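Local structure of glycosyl transferase family 9 (3TOV) at residues 184-189 / 261-266; 205-210 / 236-241; 211-216 / 340-345; 281-286 / 300-305. The protein probably transfers a sugar, such as a heptose, from an activated nucleotide-sugar donor to an acceptor, as glycosyltransferases of family 9 with the GT-B fold do. One frame throughout, in Å; residues are numbered along the deposited sequence.

Interaction 1. Residues 184-189 / 261-266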
loop_
_atom_site.group_PDB
_atom_site.type_symbol
_atom_site.label_atom_id
_atom_site.label_comp_id
_atom_site.label_asym_id
_atom_site.label_seq_id
_atom_site.Cartn_x
_atom_site.Cartn_y
_atom_site.Cartn_z
ATOM N N THR A 184 27.301 -1.133 0.505
ATOM C CA THR A 184 27.396 -2.255 1.417
ATOM C C THR A 184 26.779 -1.978 2.795
ATOM O O THR A 184 26.661 -2.880 3.619
ATOM C CB THR A 184 28.850 -2.679 1.565
ATOM O OG1 THR A 184 28.911 -3.907 2.291
ATOM C CG2 THR A 184 29.661 -1.594 2.279
ATOM N N ASP A 185 26.371 -0.736 3.036
ATOM C CA ASP A 185 25.738 -0.374 4.304
ATOM C C ASP A 185 24.387 -1.057 4.507
ATOM O O ASP A 185 23.657 -1.319 3.551
ATOM C CB ASP A 185 25.565 1.148 4.418
ATOM C CG ASP A 185 26.858 1.866 4.788
ATOM O OD1 ASP A 185 27.086 2.985 4.277
ATOM O OD2 ASP A 185 27.644 1.319 5.594
ATOM N N ILE A 186 24.063 -1.339 5.767
ATOM C CA ILE A 186 22.748 -1.854 6.140
ATOM C C ILE A 186 21.829 -0.700 6.520
ATOM O O ILE A 186 21.935 -0.122 7.595
ATOM C CB ILE A 186 22.803 -2.909 7.289
ATOM C CG1 ILE A 186 23.119 -4.298 6.733
ATOM C CG2 ILE A 186 21.469 -2.983 8.025
ATOM C CD1 ILE A 186 24.510 -4.447 6.188
ATOM N N LEU A 187 20.929 -0.366 5.609
ATOM C CA LEU A 187 20.013 0.736 5.807
ATOM C C LEU A 187 18.726 0.283 6.482
ATOM O O LEU A 187 18.044 -0.614 5.989
ATOM C CB LEU A 187 19.668 1.338 4.458
ATOM C CG LEU A 187 18.811 2.588 4.547
ATOM C CD1 LEU A 187 19.542 3.633 5.392
ATOM C CD2 LEU A 187 18.503 3.096 3.150
ATOM N N ILE A 188 18.392 0.896 7.612
ATOM C CA ILE A 188 17.081 0.668 8.215
ATOM C C ILE A 188 16.278 1.975 8.195
ATOM O O ILE A 188 16.725 3.000 8.703
ATOM C CB ILE A 188 17.128 -0.009 9.649
ATOM C CG1 ILE A 188 16.333 0.804 10.654
ATOM C CG2 ILE A 188 18.560 -0.286 10.154
ATOM C CD1 ILE A 188 14.860 0.678 10.448
ATOM N N GLY A 189 15.097 1.930 7.587
ATOM C CA GLY A 189 14.302 3.122 7.375
ATOM C C GLY A 189 13.046 3.206 8.213
ATOM O O GLY A 189 12.497 2.198 8.630
ATOM N N ARG A 261 15.779 0.118 -1.351
ATOM C CA ARG A 261 17.150 0.087 -0.851
ATOM C C ARG A 261 17.212 -0.253 0.638
ATOM O O ARG A 261 18.285 -0.534 1.182
ATOM C CB ARG A 261 17.857 1.419 -1.138
ATOM C CG ARG A 261 19.289 1.517 -0.599
ATOM C CD ARG A 261 20.092 0.270 -0.923
ATOM N NE ARG A 261 21.501 0.351 -0.538
ATOM C CZ ARG A 261 22.004 -0.129 0.599
ATOM N NH1 ARG A 261 23.307 -0.017 0.849
ATOM N NH2 ARG A 261 21.212 -0.715 1.491
ATOM N N CYS A 262 16.063 -0.249 1.298
ATOM C CA CYS A 262 16.047 -0.508 2.733
ATOM C C CYS A 262 16.125 -1.980 3.091
ATOM O O CYS A 262 15.352 -2.789 2.579
ATOM C CB CYS A 262 14.805 0.093 3.370
ATOM S SG CYS A 262 14.868 1.854 3.460
ATOM N N ASN A 263 17.060 -2.303 3.985
ATOM C CA ASN A 263 17.153 -3.620 4.610
ATOM C C ASN A 263 16.050 -3.829 5.647
ATOM O O ASN A 263 15.835 -4.943 6.098
ATOM C CB ASN A 263 18.501 -3.799 5.294
ATOM C CG ASN A 263 19.664 -3.606 4.356
ATOM O OD1 ASN A 263 19.809 -2.556 3.736
ATOM N ND2 ASN A 263 20.522 -4.611 4.268
ATOM N N LEU A 264 15.367 -2.749 6.024
ATOM C CA LEU A 264 14.281 -2.807 6.996
ATOM C C LEU A 264 13.456 -1.516 7.060
ATOM O O LEU A 264 13.947 -0.419 6.821
ATOM C CB LEU A 264 14.820 -3.111 8.393
ATOM C CG LEU A 264 13.742 -3.320 9.469
ATOM C CD1 LEU A 264 13.056 -4.681 9.301
ATOM C CD2 LEU A 264 14.344 -3.198 10.851
ATOM N N LEU A 265 12.192 -1.663 7.420
ATOM C CA LEU A 265 11.308 -0.535 7.583
ATOM C C LEU A 265 10.457 -0.682 8.861
ATOM O O LEU A 265 9.738 -1.662 9.050
ATOM C CB LEU A 265 10.429 -0.412 6.353
ATOM C CG LEU A 265 9.284 0.579 6.503
ATOM C CD1 LEU A 265 9.815 1.922 6.965
ATOM C CD2 LEU A 265 8.491 0.710 5.194
ATOM N N ILE A 266 10.574 0.293 9.752
ATOM C CA ILE A 266 9.735 0.371 10.939
ATOM C C ILE A 266 8.656 1.405 10.652
ATOM O O ILE A 266 8.957 2.475 10.113
ATOM C CB ILE A 266 10.566 0.831 12.131
ATOM C CG1 ILE A 266 11.708 -0.149 12.364
ATOM C CG2 ILE A 266 9.704 0.979 13.355
ATOM C CD1 ILE A 266 12.541 0.185 13.564
#

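Interaction 2. Residues 205-210 / 236-241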
loop_
_atom_site.group_PDB
_atom_site.type_symbol
_atom_site.label_atom_id
_atom_site.label_comp_id
_atom_site.label_asym_id
_atom_site.label_seq_id
_atom_site.Cartn_x
_atom_site.Cartn_y
_atom_site.Cartn_z
ATOM N N ARG A 205 10.838 8.117 21.264
ATOM C CA ARG A 205 11.072 6.684 21.123
ATOM C C ARG A 205 11.689 6.367 19.770
ATOM O O ARG A 205 12.623 5.567 19.680
ATOM C CB ARG A 205 9.786 5.878 21.311
ATOM C CG ARG A 205 9.118 6.131 22.629
ATOM C CD ARG A 205 8.107 5.058 22.987
ATOM N NE ARG A 205 7.422 5.430 24.222
ATOM C CZ ARG A 205 6.441 4.740 24.785
ATOM N NH1 ARG A 205 6.010 3.618 24.235
ATOM N NH2 ARG A 205 5.890 5.183 25.900
ATOM N N PHE A 206 11.164 6.985 18.717
ATOM C CA PHE A 206 11.732 6.769 17.401
ATOM C C PHE A 206 13.165 7.246 17.430
ATOM O O PHE A 206 14.069 6.585 16.923
ATOM C CB PHE A 206 10.969 7.552 16.346
ATOM C CG PHE A 206 9.832 6.810 15.759
ATOM C CD1 PHE A 206 10.046 5.610 15.103
ATOM C CD2 PHE A 206 8.542 7.307 15.854
ATOM C CE1 PHE A 206 8.981 4.900 14.549
ATOM C CE2 PHE A 206 7.474 6.610 15.304
ATOM C CZ PHE A 206 7.698 5.401 14.650
ATOM N N ALA A 207 13.363 8.415 18.023
ATOM C CA ALA A 207 14.689 8.999 18.109
ATOM C C ALA A 207 15.673 8.051 18.798
ATOM O O ALA A 207 16.760 7.811 18.285
ATOM C CB ALA A 207 14.628 10.343 18.832
ATOM N N HIS A 208 15.284 7.517 19.956
ATOM C CA HIS A 208 16.102 6.544 20.694
ATOM C C HIS A 208 16.415 5.290 19.872
ATOM O O HIS A 208 17.563 4.826 19.832
ATOM C CB HIS A 208 15.396 6.127 21.973
ATOM C CG HIS A 208 15.390 7.181 23.038
ATOM N ND1 HIS A 208 14.260 7.900 23.366
ATOM C CD2 HIS A 208 16.368 7.621 23.861
ATOM C CE1 HIS A 208 14.543 8.744 24.342
ATOM N NE2 HIS A 208 15.817 8.595 24.660
ATOM N N VAL A 209 15.384 4.750 19.227
ATOM C CA VAL A 209 15.518 3.574 18.376
ATOM C C VAL A 209 16.502 3.774 17.223
ATOM O O VAL A 209 17.465 3.023 17.074
ATOM C CB VAL A 209 14.149 3.134 17.812
ATOM C CG1 VAL A 209 14.335 2.098 16.699
ATOM C CG2 VAL A 209 13.250 2.605 18.937
ATOM N N ALA A 210 16.249 4.784 16.399
ATOM C CA ALA A 210 17.133 5.104 15.280
ATOM C C ALA A 210 18.592 5.265 15.736
ATOM O O ALA A 210 19.500 4.681 15.137
ATOM C CB ALA A 210 16.645 6.351 14.578
ATOM N N VAL A 236 14.326 13.818 14.552
ATOM C CA VAL A 236 15.675 14.114 14.075
ATOM C C VAL A 236 16.387 15.203 14.872
ATOM O O VAL A 236 17.614 15.296 14.849
ATOM C CB VAL A 236 15.663 14.500 12.586
ATOM C CG1 VAL A 236 15.394 13.279 11.732
ATOM C CG2 VAL A 236 14.627 15.586 12.327
ATOM N N GLU A 237 15.603 16.023 15.565
ATOM C CA GLU A 237 16.120 17.097 16.401
ATOM C C GLU A 237 16.942 16.557 17.565
ATOM O O GLU A 237 17.984 17.116 17.907
ATOM C CB GLU A 237 14.957 17.935 16.934
ATOM C CG GLU A 237 15.351 19.061 17.872
ATOM C CD GLU A 237 14.156 19.913 18.294
ATOM O OE1 GLU A 237 14.323 20.794 19.175
ATOM O OE2 GLU A 237 13.049 19.707 17.742
ATOM N N GLN A 238 16.474 15.457 18.159
ATOM C CA GLN A 238 17.072 14.914 19.386
ATOM C C GLN A 238 17.889 13.640 19.185
ATOM O O GLN A 238 18.199 12.942 20.141
ATOM C CB GLN A 238 15.994 14.664 20.439
ATOM C CG GLN A 238 14.895 13.720 19.991
ATOM C CD GLN A 238 13.822 13.560 21.046
ATOM O OE1 GLN A 238 14.119 13.288 22.215
ATOM N NE2 GLN A 238 12.564 13.749 20.647
HETATM N N MSE A 239 18.238 13.336 17.945
HETATM C CA MSE A 239 19.129 12.222 17.689
HETATM C C MSE A 239 20.601 12.650 17.753
HETATM O O MSE A 239 20.986 13.693 17.219
HETATM C CB MSE A 239 18.821 11.608 16.337
HETATM C CG MSE A 239 17.447 10.996 16.240
HETATM SE SE MSE A 239 17.157 10.339 14.434
HETATM C CE MSE A 239 18.883 9.460 14.149
ATOM N N GLU A 240 21.417 11.835 18.412
ATOM C CA GLU A 240 22.846 12.084 18.504
ATOM C C GLU A 240 23.601 11.504 17.307
ATOM O O GLU A 240 24.812 11.690 17.190
ATOM C CB GLU A 240 23.404 11.502 19.804
ATOM C CG GLU A 240 22.540 11.747 21.032
ATOM C CD GLU A 240 22.838 10.759 22.161
ATOM O OE1 GLU A 240 24.037 10.471 22.393
ATOM O OE2 GLU A 240 21.877 10.262 22.803
ATOM N N THR A 241 22.889 10.791 16.435
ATOM C CA THR A 241 23.484 10.247 15.207
ATOM C C THR A 241 22.860 10.920 13.993
ATOM O O THR A 241 21.831 11.586 14.116
ATOM C CB THR A 241 23.317 8.701 15.074
ATOM O OG1 THR A 241 21.921 8.355 14.941
ATOM C CG2 THR A 241 23.953 7.972 16.269
#

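Interaction 3. Residues 211-216 / 340-345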
loop_
_atom_site.group_PDB
_atom_site.type_symbol
_atom_site.label_atom_id
_atom_site.label_comp_id
_atom_site.label_asym_id
_atom_site.label_seq_id
_atom_site.Cartn_x
_atom_site.Cartn_y
_atom_site.Cartn_z
ATOM N N ASP A 211 18.790 6.056 16.797
ATOM C CA ASP A 211 20.079 6.241 17.468
ATOM C C ASP A 211 20.712 4.918 17.888
ATOM O O ASP A 211 21.914 4.713 17.682
ATOM C CB ASP A 211 19.902 7.108 18.717
ATOM C CG ASP A 211 20.193 8.576 18.469
ATOM O OD1 ASP A 211 20.871 8.899 17.467
ATOM O OD2 ASP A 211 19.748 9.403 19.298
ATOM N N TYR A 212 19.903 4.043 18.505
ATOM C CA TYR A 212 20.324 2.677 18.828
ATOM C C TYR A 212 21.090 2.033 17.672
ATOM O O TYR A 212 22.244 1.640 17.832
ATOM C CB TYR A 212 19.136 1.779 19.190
ATOM C CG TYR A 212 19.576 0.364 19.489
ATOM C CD1 TYR A 212 20.077 0.038 20.741
ATOM C CD2 TYR A 212 19.537 -0.630 18.511
ATOM C CE1 TYR A 212 20.511 -1.237 21.028
ATOM C CE2 TYR A 212 19.975 -1.909 18.784
ATOM C CZ TYR A 212 20.462 -2.211 20.054
ATOM O OH TYR A 212 20.912 -3.476 20.376
ATOM N N PHE A 213 20.447 1.928 16.513
ATOM C CA PHE A 213 21.087 1.323 15.346
ATOM C C PHE A 213 22.267 2.125 14.809
ATOM O O PHE A 213 23.368 1.598 14.654
ATOM C CB PHE A 213 20.063 1.037 14.245
ATOM C CG PHE A 213 19.137 -0.084 14.585
ATOM C CD1 PHE A 213 19.558 -1.400 14.477
ATOM C CD2 PHE A 213 17.867 0.172 15.059
ATOM C CE1 PHE A 213 18.717 -2.446 14.811
ATOM C CE2 PHE A 213 17.015 -0.872 15.399
ATOM C CZ PHE A 213 17.437 -2.186 15.271
ATOM N N GLY A 214 22.035 3.400 14.529
ATOM C CA GLY A 214 23.097 4.272 14.074
ATOM C C GLY A 214 24.324 4.172 14.959
ATOM O O GLY A 214 25.457 4.187 14.467
ATOM N N ARG A 215 24.111 4.071 16.269
ATOM C CA ARG A 215 25.245 3.919 17.175
ATOM C C ARG A 215 25.911 2.562 16.943
ATOM O O ARG A 215 27.107 2.405 17.200
ATOM C CB ARG A 215 24.847 4.116 18.646
ATOM C CG ARG A 215 25.267 5.465 19.252
ATOM C CD ARG A 215 24.927 5.610 20.742
ATOM N NE ARG A 215 23.549 5.211 21.047
ATOM C CZ ARG A 215 23.196 4.062 21.637
ATOM N NH1 ARG A 215 21.913 3.790 21.860
ATOM N NH2 ARG A 215 24.120 3.180 22.012
ATOM N N LEU A 216 25.138 1.606 16.417
ATOM C CA LEU A 216 25.623 0.240 16.159
ATOM C C LEU A 216 26.316 0.024 14.791
ATOM O O LEU A 216 27.012 -0.965 14.594
ATOM C CB LEU A 216 24.497 -0.797 16.378
ATOM C CG LEU A 216 24.199 -1.331 17.795
ATOM C CD1 LEU A 216 25.312 -2.245 18.272
ATOM C CD2 LEU A 216 23.979 -0.218 18.829
ATOM N N ALA A 340 12.425 -6.743 17.442
ATOM C CA ALA A 340 11.722 -7.240 16.265
ATOM C C ALA A 340 12.553 -7.001 15.027
ATOM O O ALA A 340 12.646 -7.850 14.135
ATOM C CB ALA A 340 10.401 -6.552 16.135
ATOM N N ALA A 341 13.138 -5.815 14.979
ATOM C CA ALA A 341 14.052 -5.463 13.927
ATOM C C ALA A 341 15.183 -6.476 13.897
ATOM O O ALA A 341 15.393 -7.165 12.903
ATOM C CB ALA A 341 14.599 -4.079 14.192
ATOM N N GLU A 342 15.915 -6.560 15.002
ATOM C CA GLU A 342 17.110 -7.382 15.043
ATOM C C GLU A 342 16.779 -8.798 14.607
ATOM O O GLU A 342 17.610 -9.501 14.031
ATOM C CB GLU A 342 17.720 -7.375 16.441
ATOM C CG GLU A 342 18.047 -5.974 16.960
ATOM C CD GLU A 342 19.074 -5.982 18.088
ATOM O OE1 GLU A 342 19.041 -6.918 18.926
ATOM O OE2 GLU A 342 19.920 -5.057 18.119
ATOM N N THR A 343 15.549 -9.208 14.886
ATOM C CA THR A 343 15.093 -10.537 14.523
ATOM C C THR A 343 14.934 -10.632 13.021
ATOM O O THR A 343 15.507 -11.523 12.384
ATOM C CB THR A 343 13.729 -10.847 15.151
ATOM O OG1 THR A 343 13.870 -10.956 16.576
ATOM C CG2 THR A 343 13.159 -12.134 14.564
ATOM N N LEU A 344 14.139 -9.714 12.465
ATOM C CA LEU A 344 13.877 -9.691 11.031
ATOM C C LEU A 344 15.166 -9.444 10.267
ATOM O O LEU A 344 15.372 -10.008 9.192
ATOM C CB LEU A 344 12.853 -8.616 10.684
ATOM C CG LEU A 344 11.355 -8.909 10.812
ATOM C CD1 LEU A 344 10.525 -7.647 10.605
ATOM C CD2 LEU A 344 10.947 -9.976 9.816
ATOM N N LEU A 345 16.030 -8.602 10.840
ATOM C CA LEU A 345 17.312 -8.240 10.232
ATOM C C LEU A 345 18.200 -9.450 10.032
ATOM O O LEU A 345 18.953 -9.542 9.052
ATOM C CB LEU A 345 18.033 -7.221 11.101
ATOM C CG LEU A 345 17.599 -5.800 10.795
ATOM C CD1 LEU A 345 18.243 -4.852 11.769
ATOM C CD2 LEU A 345 18.013 -5.488 9.383
#

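Interaction 4. Residues 281-286 / 300-305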
loop_
_atom_site.group_PDB
_atom_site.type_symbol
_atom_site.label_atom_id
_atom_site.label_comp_id
_atom_site.label_asym_id
_atom_site.label_seq_id
_atom_site.Cartn_x
_atom_site.Cartn_y
_atom_site.Cartn_z
ATOM N N VAL A 281 10.746 -5.378 1.331
ATOM C CA VAL A 281 11.348 -4.884 2.559
ATOM C C VAL A 281 10.680 -5.482 3.796
ATOM O O VAL A 281 9.475 -5.341 3.979
ATOM C CB VAL A 281 11.272 -3.348 2.641
ATOM C CG1 VAL A 281 12.385 -2.812 3.507
ATOM C CG2 VAL A 281 11.390 -2.755 1.268
ATOM N N PRO A 282 11.478 -6.137 4.660
ATOM C CA PRO A 282 11.012 -6.672 5.948
ATOM C C PRO A 282 10.414 -5.576 6.813
ATOM O O PRO A 282 10.993 -4.507 6.939
ATOM C CB PRO A 282 12.288 -7.198 6.604
ATOM C CG PRO A 282 13.265 -7.370 5.487
ATOM C CD PRO A 282 12.927 -6.318 4.474
ATOM N N ILE A 283 9.276 -5.856 7.424
ATOM C CA ILE A 283 8.495 -4.826 8.078
ATOM C C ILE A 283 8.382 -5.024 9.577
ATOM O O ILE A 283 8.050 -6.106 10.042
ATOM C CB ILE A 283 7.062 -4.824 7.524
ATOM C CG1 ILE A 283 7.056 -4.583 6.003
ATOM C CG2 ILE A 283 6.212 -3.819 8.281
ATOM C CD1 ILE A 283 7.635 -3.238 5.588
ATOM N N VAL A 284 8.666 -3.982 10.345
ATOM C CA VAL A 284 8.224 -3.952 11.732
ATOM C C VAL A 284 7.080 -2.953 11.740
ATOM O O VAL A 284 7.270 -1.780 11.411
ATOM C CB VAL A 284 9.329 -3.516 12.720
ATOM C CG1 VAL A 284 8.742 -3.366 14.104
ATOM C CG2 VAL A 284 10.482 -4.522 12.757
ATOM N N ALA A 285 5.886 -3.416 12.080
ATOM C CA ALA A 285 4.707 -2.585 11.931
ATOM C C ALA A 285 4.017 -2.338 13.268
ATOM O O ALA A 285 3.729 -3.271 14.006
ATOM C CB ALA A 285 3.751 -3.219 10.947
ATOM N N LEU A 286 3.735 -1.077 13.571
ATOM C CA LEU A 286 3.164 -0.736 14.861
ATOM C C LEU A 286 1.668 -0.522 14.785
ATOM O O LEU A 286 1.214 0.565 14.447
ATOM C CB LEU A 286 3.829 0.509 15.435
ATOM C CG LEU A 286 5.177 0.295 16.118
ATOM C CD1 LEU A 286 6.264 -0.041 15.122
ATOM C CD2 LEU A 286 5.539 1.540 16.874
ATOM N N ALA A 300 3.792 -10.985 3.576
ATOM C CA ALA A 300 5.035 -10.270 3.852
ATOM C C ALA A 300 5.884 -10.903 4.955
ATOM O O ALA A 300 5.368 -11.577 5.851
ATOM C CB ALA A 300 4.730 -8.816 4.203
ATOM N N HIS A 301 7.191 -10.671 4.884
ATOM C CA HIS A 301 8.063 -11.018 5.984
ATOM C C HIS A 301 8.015 -9.861 6.981
ATOM O O HIS A 301 8.810 -8.933 6.911
ATOM C CB HIS A 301 9.493 -11.279 5.510
ATOM C CG HIS A 301 10.411 -11.758 6.601
ATOM N ND1 HIS A 301 11.778 -11.560 6.575
ATOM C CD2 HIS A 301 10.153 -12.427 7.755
ATOM C CE1 HIS A 301 12.321 -12.089 7.659
ATOM N NE2 HIS A 301 11.357 -12.622 8.391
ATOM N N ALA A 302 7.065 -9.916 7.907
ATOM C CA ALA A 302 6.898 -8.834 8.866
ATOM C C ALA A 302 6.688 -9.321 10.306
ATOM O O ALA A 302 6.761 -10.506 10.606
ATOM C CB ALA A 302 5.741 -7.920 8.432
ATOM N N ILE A 303 6.447 -8.372 11.194
ATOM C CA ILE A 303 6.146 -8.640 12.584
ATOM C C ILE A 303 5.304 -7.457 13.013
ATOM O O ILE A 303 5.751 -6.313 12.985
ATOM C CB ILE A 303 7.404 -8.631 13.480
ATOM C CG1 ILE A 303 8.329 -9.794 13.191
ATOM C CG2 ILE A 303 7.039 -8.672 14.950
ATOM C CD1 ILE A 303 9.586 -9.689 14.028
ATOM N N VAL A 304 4.080 -7.739 13.414
ATOM C CA VAL A 304 3.147 -6.718 13.814
ATOM C C VAL A 304 3.104 -6.648 15.337
ATOM O O VAL A 304 2.836 -7.641 16.006
ATOM C CB VAL A 304 1.782 -7.059 13.229
ATOM C CG1 VAL A 304 0.693 -6.108 13.725
ATOM C CG2 VAL A 304 1.904 -7.068 11.730
ATOM N N LEU A 305 3.397 -5.476 15.887
ATOM C CA LEU A 305 3.395 -5.303 17.330
ATOM C C LEU A 305 2.069 -4.712 17.735
ATOM O O LEU A 305 1.794 -3.563 17.414
ATOM C CB LEU A 305 4.535 -4.377 17.773
ATOM C CG LEU A 305 5.929 -4.752 17.247
ATOM C CD1 LEU A 305 6.976 -3.692 17.549
ATOM C CD2 LEU A 305 6.358 -6.115 17.775
#

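Interaction 1. Residues 184-189 / 261-266
Ile188, Leu264 and Ile266 form the apolar centre on one face of a parallel strand pair: Ile188 CD1 reaches Ile266 CG1 at 3.8 Å, the two side chains crossing obliquely, and also touches Leu264 CD2. On the other face Leu187, with CG anti to its backbone N, brings CD2 to 3.9 Å from Cys262 SG. Gly189 N gives a nearly straight bond to Leu264 O (2.7 Å, 172°), and Gly189 O, approached almost along its C=O axis, takes Ile266 N. Before the regular pairing, Leu187 O accepts Asn263 N at 2.8 Å, while Leu187 N meets Asn263 OD1 from above the amide plane. The Ile186 and Asn263 side chains cross at about a right angle, with ND2 3.6 Å from CG1. At the polar edge Arg261, its chain bent at chi2 (46°), turns both terminal nitrogens, NH1 (3.0 Å) and NH2 (3.3 Å), onto Asp185 O, which lies in the guanidinium plane. An alanine at Arg261 would lose both bonds and would probably leave the chain leading into strand 187-191 less firmly held. Strands 187-191 and 264-268 are central parallel neighbours in a six-strand sheet of order 3-2-1-4-5-6, as in a Rossmann-like GT-B domain.

Interaction 2. Residues 205-210 / 236-241
Ala207 and Ala210, one helical turn apart, point their methyl groups at the chain that runs on from helix 229-237; Gln238 meets Ala207, while Met239 spans both alanines. Gln238 places CG in the crowded position between its backbone N and carbonyl carbon (chi1 58°), then runs extended past Ala207, so that CG makes the closest approach to Ala207 CB (3.6 Å), with the amide carbon CD behind it at 4.0 Å. The amide nitrogen NE2 bonds to Pro234 O in the preceding helix. Met239, a selenomethionine in this crystal, has CG anti to its carbonyl carbon and packs that CG against Ala207 CB at 3.9 Å. A bend at chi3 (44°) then lays the end of the chain beside the next small residue, CE standing 3.9 Å from Ala210 CB and SE at 4.0 Å. The contact joins helix 203-216 to the chain just after helix 229-237, both helices flanking the parallel sheet of the Rossmann-like domain. No hydrogen bond crosses between 205-210 and 236-241. Polar ties lie just beyond: Thr241 OG1 and Glu240 N bond to the Asp211 carboxylate, in the next turn of the same helix, while Ala210 also touches Phe190 of strand 187-191.

Interaction 3. Residues 211-216 / 340-345
Two aromatic rings from successive residues lead the contact. The Phe213 ring has Tyr212 CD2 over the centre of one face, and Tyr218 meets the same phenylalanine edge-to-face. At the edge of the Tyr212 ring, near its plane, lies Glu342 OE2. Tyr212 CG is anti to the backbone N (chi1 179°), which carries the phenol out toward the opposing helix. There Tyr212 OH donates to Glu342 OE2 at 2.9 Å, meeting the oxygen from above the carboxylate plane; ring and carboxylate planes are turned 53° apart. The setting is a pair of helices, 203-216 and 334-347, on one side of the Rossmann-like sheet. The axes of the segments 211-216 and 340-345 come no closer than 12.7 Å, 48° apart, so that long side chains span the gap. Phe213 does most of this. Its CZ rests 3.6 Å from Ala341 CB, its CE1 meets Leu345 CD1 tip to tip at 3.9 Å, and the same ring carbon passes Glu342 CG at 4.2 Å. Glu342, with CG anti to its carbonyl carbon, therefore packs by its stem and bonds by its end. An alanine at Glu342 would remove the acceptor of the tyrosine hydroxyl and the methylene beside Phe213, and would probably loosen the join between the helices. Ala341 and Leu345 also pack on Leu264 of strand 264-268.

Interaction 4. Residues 281-286 / 300-305
Strands 283-286 and 302-305 are the two arms of a beta-alpha-beta unit, with the short helix 292-295 between them, and they lie parallel and in register at one edge of the Rossmann-like sheet. Their segment axes come within 4.8 Å, at 16° to each other. Three sound backbone bonds hold them. Ile283 N reaches His301 O at 3.2 Å. Ala285 N meets Ile303 O at 3.0 Å, nearly straight (173°). Leu305 N comes to Ala285 O at 2.9 Å, nearly along the C=O axis. A fourth, from Ile303 N to Ile283 O, is weak. Ala285 thus bonds through both its N and its O to strand 302-305. On one face Ile283 CB sits 3.5 Å from Ala302 CB, and Ala285 lies beside Val304. On the other, Leu305, with CG anti to its carbonyl carbon, brings CD1 to 3.9 Å from Val284 CG1, the two chains crossing obliquely. His301, the centre of an inverse gamma turn, enters the strand with NE2 bonded to Glu347. Helix 334-347 packs on the face of Val284 and Ile303, helix 271-277 on that of Ile283 and Ala285, and strand 264-268 is the neighbour of 283-286 on the side away from 302-305.

The four contacts illustrate how one Rossmann-like domain is assembled in layers. Interactions 1 and 4 belong to a single sheet and are joined by a backbone hydrogen bond from Val284 N to Leu265 O, 2.9 Å. Interactions 2 and 3 share helix 203-216, where the Asp211 carboxylate of interaction 3 ties to interaction 2. Interaction 3 lies on the sheet: Leu264 CD2 of interaction 1 packs 3.5 Å from Ala341 CB, and the centres of interactions 1 and 3 are about 10 Å apart. Ile266 meets Val209 and Phe206, linking interaction 1 to interaction 2. Interactions 2 and 4 do not touch, their centres being about 21 Å apart. Along the chain the segments of interactions 1 and 3 alternate, as do those of 2 and 3.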